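Local coordinates for lysosome-associated membrane glycoprotein 2 (Mus musculus, PDB 5GV3) that supports lysosome biogenesis, acidification and autophagy as a lysosomal membrane glycoprotein, directly inhibiting the proton channel TMEM175, at residues 107-112 against 136-141; 16-21 against 60-65. All coordinates share one frame; numbering follows the deposited sequence.

Contact 1. Residues 107-112 against 136-141. With NAG (2-acetamido-2-deoxy-beta-D-glucopyranose), chain M.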
ATOM      1  N   HIS A 107       6.933   1.614 -14.832  1.00 50.39           N
ATOM      2  CA  HIS A 107       8.077   1.664 -13.949  1.00 53.34           C
ATOM      3  C   HIS A 107       7.687   1.119 -12.587  1.00 52.95           C
ATOM      4  O   HIS A 107       6.552   1.275 -12.141  1.00 52.24           O
ATOM      5  CB  HIS A 107       8.642   3.079 -13.830  1.00 44.77           C
ATOM      6  CG  HIS A 107       9.169   3.633 -15.119  1.00 61.82           C
ATOM      7  ND1 HIS A 107      10.268   3.092 -15.756  1.00 79.16           N
ATOM      8  CD2 HIS A 107       8.812   4.718 -15.847  1.00 55.18           C
ATOM      9  CE1 HIS A 107      10.527   3.779 -16.853  1.00 84.50           C
ATOM     10  NE2 HIS A 107       9.669   4.781 -16.923  1.00 72.89           N
ATOM     11  N   THR A 108       8.637   0.467 -11.934  1.00 47.90           N
ATOM     12  CA  THR A 108       8.370  -0.203 -10.671  1.00 53.39           C
ATOM     13  C   THR A 108       9.357   0.266  -9.612  1.00 53.94           C
ATOM     14  O   THR A 108      10.563   0.319  -9.844  1.00 56.93           O
ATOM     15  CB  THR A 108       8.462  -1.734 -10.825  1.00 45.25           C
ATOM     16  OG1 THR A 108       7.550  -2.169 -11.839  1.00 55.30           O
ATOM     17  CG2 THR A 108       8.119  -2.429  -9.524  1.00 45.55           C
ATOM     18  N   VAL A 109       8.838   0.684  -8.472  1.00 45.86           N
ATOM     19  CA  VAL A 109       9.695   1.076  -7.367  1.00 45.21           C
ATOM     20  C   VAL A 109       9.467   0.107  -6.226  1.00 47.93           C
ATOM     21  O   VAL A 109       8.329  -0.225  -5.897  1.00 49.28           O
ATOM     22  CB  VAL A 109       9.436   2.521  -6.922  1.00 45.13           C
ATOM     23  CG1 VAL A 109      10.358   2.899  -5.777  1.00 51.98           C
ATOM     24  CG2 VAL A 109       9.635   3.459  -8.099  1.00 47.02           C
ATOM     25  N   LYS A 110      10.558  -0.373  -5.645  1.00 50.44           N
ATOM     26  CA  LYS A 110      10.463  -1.338  -4.566  1.00 49.78           C
ATOM     27  C   LYS A 110      10.791  -0.669  -3.229  1.00 51.54           C
ATOM     28  O   LYS A 110      11.674   0.189  -3.142  1.00 60.35           O
ATOM     29  CB  LYS A 110      11.389  -2.521  -4.851  1.00 52.65           C
ATOM     30  CG  LYS A 110      10.901  -3.852  -4.307  1.00 69.44           C
ATOM     31  CD  LYS A 110      11.713  -4.991  -4.909  1.00 86.54           C
ATOM     32  CE  LYS A 110      11.405  -5.144  -6.400  1.00 72.82           C
ATOM     33  NZ  LYS A 110      11.935  -6.408  -6.979  1.00 81.42           N
ATOM     34  N   ASN A 111      10.079  -1.077  -2.189  1.00 52.37           N
ATOM     35  CA  ASN A 111      10.284  -0.547  -0.851  1.00 53.92           C
ATOM     36  C   ASN A 111      11.021  -1.578  -0.014  1.00 57.36           C
ATOM     37  O   ASN A 111      10.578  -2.717   0.096  1.00 63.73           O
ATOM     38  CB  ASN A 111       8.933  -0.186  -0.217  1.00 55.88           C
ATOM     39  CG  ASN A 111       9.070   0.637   1.048  1.00 59.63           C
ATOM     40  OD1 ASN A 111       9.947   0.390   1.874  1.00 51.84           O
ATOM     41  ND2 ASN A 111       8.184   1.618   1.215  1.00 50.86           N
ATOM     42  N   PRO A 112      12.180  -1.192   0.545  1.00 69.70           N
ATOM     43  CA  PRO A 112      13.013  -2.106   1.341  1.00 62.83           C
ATOM     44  C   PRO A 112      12.438  -2.401   2.719  1.00 72.63           C
ATOM     45  O   PRO A 112      12.939  -3.296   3.397  1.00 60.70           O
ATOM     46  CB  PRO A 112      14.341  -1.353   1.473  1.00 63.64           C
ATOM     47  CG  PRO A 112      14.282  -0.250   0.438  1.00 67.41           C
ATOM     48  CD  PRO A 112      12.840   0.106   0.337  1.00 62.19           C
ATOM     49  N   VAL A 136      10.170   8.380  -6.389  1.00 40.94           N
ATOM     50  CA  VAL A 136       8.828   8.328  -5.817  1.00 54.31           C
ATOM     51  C   VAL A 136       8.830   8.574  -4.310  1.00 49.59           C
ATOM     52  O   VAL A 136       9.576   7.942  -3.567  1.00 47.65           O
ATOM     53  CB  VAL A 136       8.162   6.964  -6.088  1.00 45.20           C
ATOM     54  CG1 VAL A 136       6.779   6.928  -5.479  1.00 47.41           C
ATOM     55  CG2 VAL A 136       8.087   6.687  -7.594  1.00 38.35           C
ATOM     56  N   VAL A 137       8.006   9.516  -3.862  1.00 44.49           N
ATOM     57  CA  VAL A 137       7.775   9.686  -2.433  1.00 38.24           C
ATOM     58  C   VAL A 137       6.440   9.042  -2.050  1.00 45.04           C
ATOM     59  O   VAL A 137       5.383   9.463  -2.530  1.00 42.66           O
ATOM     60  CB  VAL A 137       7.795  11.170  -2.039  1.00 47.06           C
ATOM     61  CG1 VAL A 137       7.371  11.353  -0.584  1.00 43.76           C
ATOM     62  CG2 VAL A 137       9.178  11.755  -2.273  1.00 41.55           C
ATOM     63  N   GLN A 138       6.496   8.017  -1.201  1.00 36.22           N
ATOM     64  CA  GLN A 138       5.300   7.313  -0.755  1.00 40.57           C
ATOM     65  C   GLN A 138       4.876   7.779   0.633  1.00 40.05           C
ATOM     66  O   GLN A 138       5.693   7.868   1.546  1.00 45.17           O
ATOM     67  CB  GLN A 138       5.543   5.801  -0.752  1.00 42.14           C
ATOM     68  CG  GLN A 138       6.086   5.279  -2.075  1.00 39.67           C
ATOM     69  CD  GLN A 138       6.384   3.797  -2.057  1.00 46.33           C
ATOM     70  OE1 GLN A 138       6.149   3.116  -1.060  1.00 43.17           O
ATOM     71  NE2 GLN A 138       6.909   3.287  -3.167  1.00 44.79           N
ATOM     72  N   LYS A 139       3.596   8.107   0.781  1.00 35.90           N
ATOM     73  CA  LYS A 139       3.060   8.488   2.085  1.00 38.83           C
ATOM     74  C   LYS A 139       1.882   7.597   2.471  1.00 39.44           C
ATOM     75  O   LYS A 139       0.977   7.365   1.670  1.00 38.91           O
ATOM     76  CB  LYS A 139       2.648   9.961   2.093  1.00 36.02           C
ATOM     77  CG  LYS A 139       3.825  10.939   2.044  1.00 43.02           C
ATOM     78  CD  LYS A 139       3.340  12.380   2.128  1.00 39.93           C
ATOM     79  CE  LYS A 139       4.495  13.373   2.131  1.00 46.11           C
ATOM     80  NZ  LYS A 139       5.336  13.200   3.346  1.00 52.24           N
ATOM     81  N   TYR A 140       1.919   7.088   3.698  1.00 36.06           N
ATOM     82  CA  TYR A 140       0.875   6.213   4.237  1.00 33.45           C
ATOM     83  C   TYR A 140       0.403   6.753   5.585  1.00 37.40           C
ATOM     84  O   TYR A 140       1.226   7.194   6.386  1.00 38.76           O
ATOM     85  CB  TYR A 140       1.393   4.780   4.418  1.00 37.07           C
ATOM     86  CG  TYR A 140       2.073   4.192   3.202  1.00 33.90           C
ATOM     87  CD1 TYR A 140       1.342   3.539   2.229  1.00 31.06           C
ATOM     88  CD2 TYR A 140       3.449   4.295   3.025  1.00 39.07           C
ATOM     89  CE1 TYR A 140       1.958   2.998   1.114  1.00 34.76           C
ATOM     90  CE2 TYR A 140       4.075   3.748   1.901  1.00 38.94           C
ATOM     91  CZ  TYR A 140       3.311   3.100   0.951  1.00 40.47           C
ATOM     92  OH  TYR A 140       3.876   2.548  -0.175  1.00 41.35           O
ATOM     93  N   TRP A 141      -0.908   6.735   5.829  1.00 41.05           N
ATOM     94  CA  TRP A 141      -1.439   7.158   7.128  1.00 41.27           C
ATOM     95  C   TRP A 141      -2.853   6.633   7.413  1.00 39.48           C
ATOM     96  O   TRP A 141      -3.457   5.965   6.576  1.00 40.22           O
ATOM     97  CB  TRP A 141      -1.419   8.685   7.232  1.00 27.89           C
ATOM     98  CG  TRP A 141      -2.461   9.418   6.395  1.00 42.53           C
ATOM     99  CD1 TRP A 141      -3.666   9.914   6.826  1.00 38.04           C
ATOM    100  CD2 TRP A 141      -2.366   9.754   5.000  1.00 35.85           C
ATOM    101  NE1 TRP A 141      -4.328  10.526   5.783  1.00 36.03           N
ATOM    102  CE2 TRP A 141      -3.552  10.441   4.656  1.00 43.49           C
ATOM    103  CE3 TRP A 141      -1.397   9.533   4.013  1.00 42.60           C
ATOM    104  CZ2 TRP A 141      -3.789  10.905   3.357  1.00 41.52           C
ATOM    105  CZ3 TRP A 141      -1.636   9.991   2.729  1.00 36.45           C
ATOM    106  CH2 TRP A 141      -2.824  10.673   2.412  1.00 43.59           C
TER
HETATM  107  C1  NAG M 211      -0.594  13.546   0.445  1.00 52.27           C
HETATM  108  C2  NAG M 211      -1.448  14.818   0.355  1.00 62.28           C
HETATM  109  C3  NAG M 211      -0.900  15.888   1.294  1.00 52.43           C
HETATM  110  C4  NAG M 211      -0.754  15.333   2.705  1.00 53.31           C
HETATM  111  C5  NAG M 211       0.064  14.044   2.691  1.00 40.71           C
HETATM  112  C6  NAG M 211       0.127  13.376   4.045  1.00 44.48           C
HETATM  113  C7  NAG M 211      -2.638  15.325  -1.737  1.00 67.40           C
HETATM  114  C8  NAG M 211      -2.524  15.877  -3.128  1.00 49.29           C
HETATM  115  N2  NAG M 211      -1.513  15.320  -1.011  1.00 61.14           N
HETATM  116  O3  NAG M 211      -1.772  17.011   1.304  1.00 61.48           O
HETATM  117  O4  NAG M 211      -0.118  16.295   3.540  1.00 52.37           O
HETATM  118  O5  NAG M 211      -0.546  13.098   1.802  1.00 51.85           O
HETATM  119  O6  NAG M 211      -1.154  12.889   4.414  1.00 49.89           O
HETATM  120  O7  NAG M 211      -3.700  14.903  -1.289  1.00 73.98           O
HETATM  121  O   HOH W   1       7.438   0.402  -3.031  1.00 47.79           O

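Contact 2. Residues 16-21 against 60-65. With ZN (zinc ion), chain C; ZN (zinc ion), chain E; NAG (2-acetamido-2-deoxy-beta-D-glucopyranose), chain M.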
ATOM      1  N   ALA A  16      -7.836  -4.216   6.497  1.00 37.04           N
ATOM      2  CA  ALA A  16      -6.914  -3.122   6.247  1.00 36.12           C
ATOM      3  C   ALA A  16      -7.684  -1.830   5.997  1.00 35.81           C
ATOM      4  O   ALA A  16      -8.579  -1.785   5.163  1.00 38.49           O
ATOM      5  CB  ALA A  16      -6.010  -3.449   5.066  1.00 35.69           C
ATOM      6  N   GLU A  17      -7.338  -0.797   6.758  1.00 38.35           N
ATOM      7  CA  GLU A  17      -7.932   0.529   6.656  1.00 40.73           C
ATOM      8  C   GLU A  17      -6.782   1.531   6.654  1.00 38.67           C
ATOM      9  O   GLU A  17      -5.986   1.544   7.590  1.00 40.59           O
ATOM     10  CB  GLU A  17      -8.909   0.724   7.833  1.00 37.72           C
ATOM     11  CG  GLU A  17      -9.589   2.088   8.111  1.00 54.27           C
ATOM     12  CD  GLU A  17     -10.462   2.043   9.407  1.00 55.13           C
ATOM     13  OE1 GLU A  17     -10.708   0.942   9.942  1.00 51.42           O
ATOM     14  OE2 GLU A  17     -10.923   3.076   9.923  1.00 81.17           O
ATOM     15  N   TRP A  18      -6.671   2.343   5.602  1.00 32.36           N
ATOM     16  CA  TRP A  18      -5.542   3.266   5.484  1.00 32.14           C
ATOM     17  C   TRP A  18      -5.712   4.281   4.348  1.00 37.58           C
ATOM     18  O   TRP A  18      -6.620   4.164   3.525  1.00 37.49           O
ATOM     19  CB  TRP A  18      -4.238   2.482   5.279  1.00 31.00           C
ATOM     20  CG  TRP A  18      -4.008   1.996   3.874  1.00 34.23           C
ATOM     21  CD1 TRP A  18      -3.109   2.500   2.991  1.00 37.33           C
ATOM     22  CD2 TRP A  18      -4.680   0.918   3.190  1.00 37.82           C
ATOM     23  NE1 TRP A  18      -3.175   1.818   1.808  1.00 37.72           N
ATOM     24  CE2 TRP A  18      -4.124   0.838   1.898  1.00 41.31           C
ATOM     25  CE3 TRP A  18      -5.692   0.024   3.541  1.00 36.58           C
ATOM     26  CZ2 TRP A  18      -4.541  -0.100   0.956  1.00 40.31           C
ATOM     27  CZ3 TRP A  18      -6.108  -0.912   2.601  1.00 36.93           C
ATOM     28  CH2 TRP A  18      -5.533  -0.962   1.324  1.00 44.97           C
ATOM     29  N   GLU A  19      -4.842   5.286   4.332  1.00 37.06           N
ATOM     30  CA  GLU A  19      -4.810   6.271   3.255  1.00 34.25           C
ATOM     31  C   GLU A  19      -3.398   6.351   2.668  1.00 42.66           C
ATOM     32  O   GLU A  19      -2.413   6.243   3.387  1.00 39.83           O
ATOM     33  CB  GLU A  19      -5.272   7.644   3.760  1.00 36.70           C
ATOM     34  CG  GLU A  19      -6.729   7.661   4.272  1.00 46.85           C
ATOM     35  CD  GLU A  19      -7.346   9.061   4.349  1.00 36.94           C
ATOM     36  OE1 GLU A  19      -7.102   9.870   3.430  1.00 63.48           O
ATOM     37  OE2 GLU A  19      -8.091   9.353   5.316  1.00 74.65           O
ATOM     38  N   MET A  20      -3.290   6.533   1.360  1.00 38.55           N
ATOM     39  CA  MET A  20      -1.966   6.681   0.740  1.00 46.06           C
ATOM     40  C   MET A  20      -1.953   7.615  -0.454  1.00 44.31           C
ATOM     41  O   MET A  20      -2.957   7.761  -1.146  1.00 43.18           O
ATOM     42  CB  MET A  20      -1.428   5.300   0.337  1.00 36.32           C
ATOM     43  CG  MET A  20      -2.357   4.499  -0.584  1.00 46.71           C
ATOM     44  SD  MET A  20      -1.652   2.987  -1.317  1.00 38.85           S
ATOM     45  CE  MET A  20      -0.937   2.223   0.069  1.00 50.32           C
ATOM     46  N   ASN A  21      -0.828   8.289  -0.656  1.00 37.03           N
ATOM     47  CA  ASN A  21      -0.632   9.038  -1.886  1.00 43.25           C
ATOM     48  C   ASN A  21       0.831   8.907  -2.325  1.00 50.33           C
ATOM     49  O   ASN A  21       1.704   8.494  -1.538  1.00 40.33           O
ATOM     50  CB  ASN A  21      -1.157  10.501  -1.791  1.00 39.11           C
ATOM     51  CG  ASN A  21      -0.391  11.405  -0.836  1.00 46.22           C
ATOM     52  OD1 ASN A  21       0.757  11.161  -0.473  1.00 54.16           O
ATOM     53  ND2 ASN A  21      -1.061  12.504  -0.446  1.00 54.10           N
ATOM     54  N   ILE A  60      -2.353  -7.815  -0.366  1.00 39.46           N
ATOM     55  CA  ILE A  60      -3.269  -6.788  -0.814  1.00 38.00           C
ATOM     56  C   ILE A  60      -2.779  -6.192  -2.116  1.00 40.00           C
ATOM     57  O   ILE A  60      -1.600  -5.870  -2.262  1.00 37.99           O
ATOM     58  CB  ILE A  60      -3.431  -5.675   0.222  1.00 30.76           C
ATOM     59  CG1 ILE A  60      -4.249  -6.175   1.414  1.00 37.07           C
ATOM     60  CG2 ILE A  60      -4.106  -4.465  -0.388  1.00 40.87           C
ATOM     61  CD1 ILE A  60      -4.272  -5.172   2.560  1.00 36.83           C
ATOM     62  N   MET A  61      -3.694  -6.069  -3.068  1.00 37.08           N
ATOM     63  CA  MET A  61      -3.392  -5.424  -4.335  1.00 45.20           C
ATOM     64  C   MET A  61      -4.382  -4.300  -4.629  1.00 42.40           C
ATOM     65  O   MET A  61      -5.578  -4.455  -4.439  1.00 38.70           O
ATOM     66  CB  MET A  61      -3.394  -6.449  -5.465  1.00 45.91           C
ATOM     67  CG  MET A  61      -2.398  -7.575  -5.249  1.00 51.09           C
ATOM     68  SD  MET A  61      -2.428  -8.798  -6.566  1.00 51.48           S
ATOM     69  CE  MET A  61      -1.818  -7.811  -7.935  1.00 51.29           C
ATOM     70  N   ILE A  62      -3.867  -3.143  -5.027  1.00 43.28           N
ATOM     71  CA  ILE A  62      -4.716  -2.002  -5.328  1.00 34.95           C
ATOM     72  C   ILE A  62      -4.474  -1.533  -6.758  1.00 41.92           C
ATOM     73  O   ILE A  62      -3.333  -1.347  -7.156  1.00 41.09           O
ATOM     74  CB  ILE A  62      -4.465  -0.851  -4.345  1.00 41.13           C
ATOM     75  CG1 ILE A  62      -4.768  -1.307  -2.907  1.00 37.15           C
ATOM     76  CG2 ILE A  62      -5.284   0.371  -4.730  1.00 41.15           C
ATOM     77  CD1 ILE A  62      -6.248  -1.634  -2.650  1.00 28.30           C
ATOM     78  N   GLN A  63      -5.536  -1.362  -7.538  1.00 42.64           N
ATOM     79  CA  GLN A  63      -5.392  -0.794  -8.880  1.00 48.11           C
ATOM     80  C   GLN A  63      -6.142   0.526  -8.963  1.00 45.66           C
ATOM     81  O   GLN A  63      -7.188   0.697  -8.345  1.00 47.59           O
ATOM     82  CB  GLN A  63      -5.900  -1.752  -9.967  1.00 42.50           C
ATOM     83  CG  GLN A  63      -5.423  -3.183  -9.832  1.00 45.14           C
ATOM     84  CD  GLN A  63      -6.179  -3.949  -8.755  1.00 50.34           C
ATOM     85  OE1 GLN A  63      -7.378  -3.763  -8.575  1.00 49.86           O
ATOM     86  NE2 GLN A  63      -5.471  -4.795  -8.025  1.00 40.26           N
ATOM     87  N   PHE A  64      -5.596   1.462  -9.725  1.00 47.26           N
ATOM     88  CA  PHE A  64      -6.243   2.745  -9.940  1.00 49.70           C
ATOM     89  C   PHE A  64      -6.075   3.190 -11.391  1.00 69.97           C
ATOM     90  O   PHE A  64      -5.029   3.719 -11.773  1.00 62.98           O
ATOM     91  CB  PHE A  64      -5.671   3.787  -8.980  1.00 51.59           C
ATOM     92  CG  PHE A  64      -6.212   5.169  -9.194  1.00 63.26           C
ATOM     93  CD1 PHE A  64      -7.576   5.391  -9.253  1.00 59.93           C
ATOM     94  CD2 PHE A  64      -5.354   6.247  -9.327  1.00 67.95           C
ATOM     95  CE1 PHE A  64      -8.074   6.663  -9.449  1.00 69.20           C
ATOM     96  CE2 PHE A  64      -5.843   7.526  -9.524  1.00 72.18           C
ATOM     97  CZ  PHE A  64      -7.205   7.736  -9.584  1.00 65.18           C
ATOM     98  N   GLY A  65      -7.106   2.957 -12.199  1.00 57.97           N
ATOM     99  CA  GLY A  65      -7.080   3.335 -13.603  1.00 62.22           C
ATOM    100  C   GLY A  65      -6.119   2.539 -14.473  1.00 73.05           C
ATOM    101  O   GLY A  65      -6.043   1.317 -14.371  1.00 64.59           O
TER
HETATM  102 ZN    ZN C 201     -11.809   1.896  11.316  1.00 45.33          ZN
HETATM  103 ZN    ZN E 203      -8.170  11.178   4.494  0.81 90.06          ZN
HETATM  104  C1  NAG M 211      -0.594  13.546   0.445  1.00 52.27           C
HETATM  105  C2  NAG M 211      -1.448  14.818   0.355  1.00 62.28           C
HETATM  106  C3  NAG M 211      -0.900  15.888   1.294  1.00 52.43           C
HETATM  107  C4  NAG M 211      -0.754  15.333   2.705  1.00 53.31           C
HETATM  108  C5  NAG M 211       0.064  14.044   2.691  1.00 40.71           C
HETATM  109  C6  NAG M 211       0.127  13.376   4.045  1.00 44.48           C
HETATM  110  C7  NAG M 211      -2.638  15.325  -1.737  1.00 67.40           C
HETATM  111  C8  NAG M 211      -2.524  15.877  -3.128  1.00 49.29           C
HETATM  112  N2  NAG M 211      -1.513  15.320  -1.011  1.00 61.14           N
HETATM  113  O3  NAG M 211      -1.772  17.011   1.304  1.00 61.48           O
HETATM  114  O4  NAG M 211      -0.118  16.295   3.540  1.00 52.37           O
HETATM  115  O5  NAG M 211      -0.546  13.098   1.802  1.00 51.85           O
HETATM  116  O6  NAG M 211      -1.154  12.889   4.414  1.00 49.89           O
HETATM  117  O7  NAG M 211      -3.700  14.903  -1.289  1.00 73.98           O
HETATM  118  O   HOH W   2     -12.031   0.014  12.197  1.00 61.32           O

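Contact 1. Residues 107-112 against 136-141
A glutamine amide set between two beta sheets is the striking element here: Q138 meets N111 side chain to side chain while a water ties its other end to a backbone carbonyl. The setting is the first lumenal, membrane-distal domain of LAMP-2, whose fold in this family is described as a beta-prism. Residues 107-110 belong to an outermost strand of the four-stranded sheet and 136-141 to the larger mixed sheet. Q138 runs extended beyond CG (chi2 177°), which carries its amide across the gap. There Q138 OE1 accepts a weak hydrogen bond from N111 ND2 at 3.4 Å, the two amide planes turned 59° apart, and a much shorter one from Y140 OH at 2.5 Å. That hydroxyl lies well above the carbonyl plane of Q138 and also bonds W70 NE1. N111 OD1 is held separately by the backbone N of E113. At the other end of the glutamine amide, Q138 NE2 donates one of its hydrogens to a water 2.9 Å away, which in turn donates to V109 O. Both polar ends of this buried group are thus engaged. Beside the amides the packing turns apolar, V109 CG2 meeting V136 CG2 at 3.6 Å.

Contact 2. Residues 16-21 against 60-65
W18 takes the rarer first torsion, chi1 80°, which sets CG between the backbone N and the carbonyl carbon; from there the benzo end of the indole reaches I60 and I62. I60 is extended (chi2 172°), and that sends CD1 out to the methyl of A16. I62 brings its CD1 to 4.1 Å from W18 CH2 on the same indole.

The contacts that follow are entirely apolar. A16 CB and I60 CD1 come within 3.5 Å, the tightest approach between the two strands. I62 reaches the indole at its edge, near the ring plane, with CG1 4.1 Å from W18 CZ2. I60 CG2 comes to W18 CH2 at 4.2 Å from an oblique direction. A single aromatic group therefore bridges two isoleucines two residues apart on the facing strand. L2 and V4 of strand 2-8 pack on W18 too, while V72 and F74 lie against I60.

The other side of strand 16-21 carries quite different chemistry. The carboxylate of E17 chelates a zinc ion through both oxygens, OE1 and OE2 each lying 2.0 Å from the metal, with a water as a further ligand. E19 grips a second zinc ion in the same two-oxygen fashion. Both glutamates touch neighbouring molecules of the crystal, so these metals may owe their places to the lattice. Further along, N21 carries an N-linked glycan, its ND2 joined to NAG C1.

The two strand segments pass 11.0 Å apart at an angle of 42°, too distant for backbone pairing. Such a layer of hydrophobic side chains packed between facing sheets is consistent with the core of the beta-prism of LAMP lumenal domains.

Both contacts are buried and join the larger mixed sheet to the four-stranded antiparallel one, but at that sheet's two outermost strands: 106-117 in contact 1, 59-64 in contact 2. Their centres lie 12 Å apart. On the mixed sheet the partners are neighbouring antiparallel strands, linked by probable backbone hydrogen bonds such as E19 N to W141 O. Contact 1 admits amides, a hydroxyl and a water beside its valines, whereas contact 2 is joined by apolar packing alone. Their outward sides converge on one sugar: the glycan of N21 has its O6 over a face of the W141 indole, with the K139 chain close by.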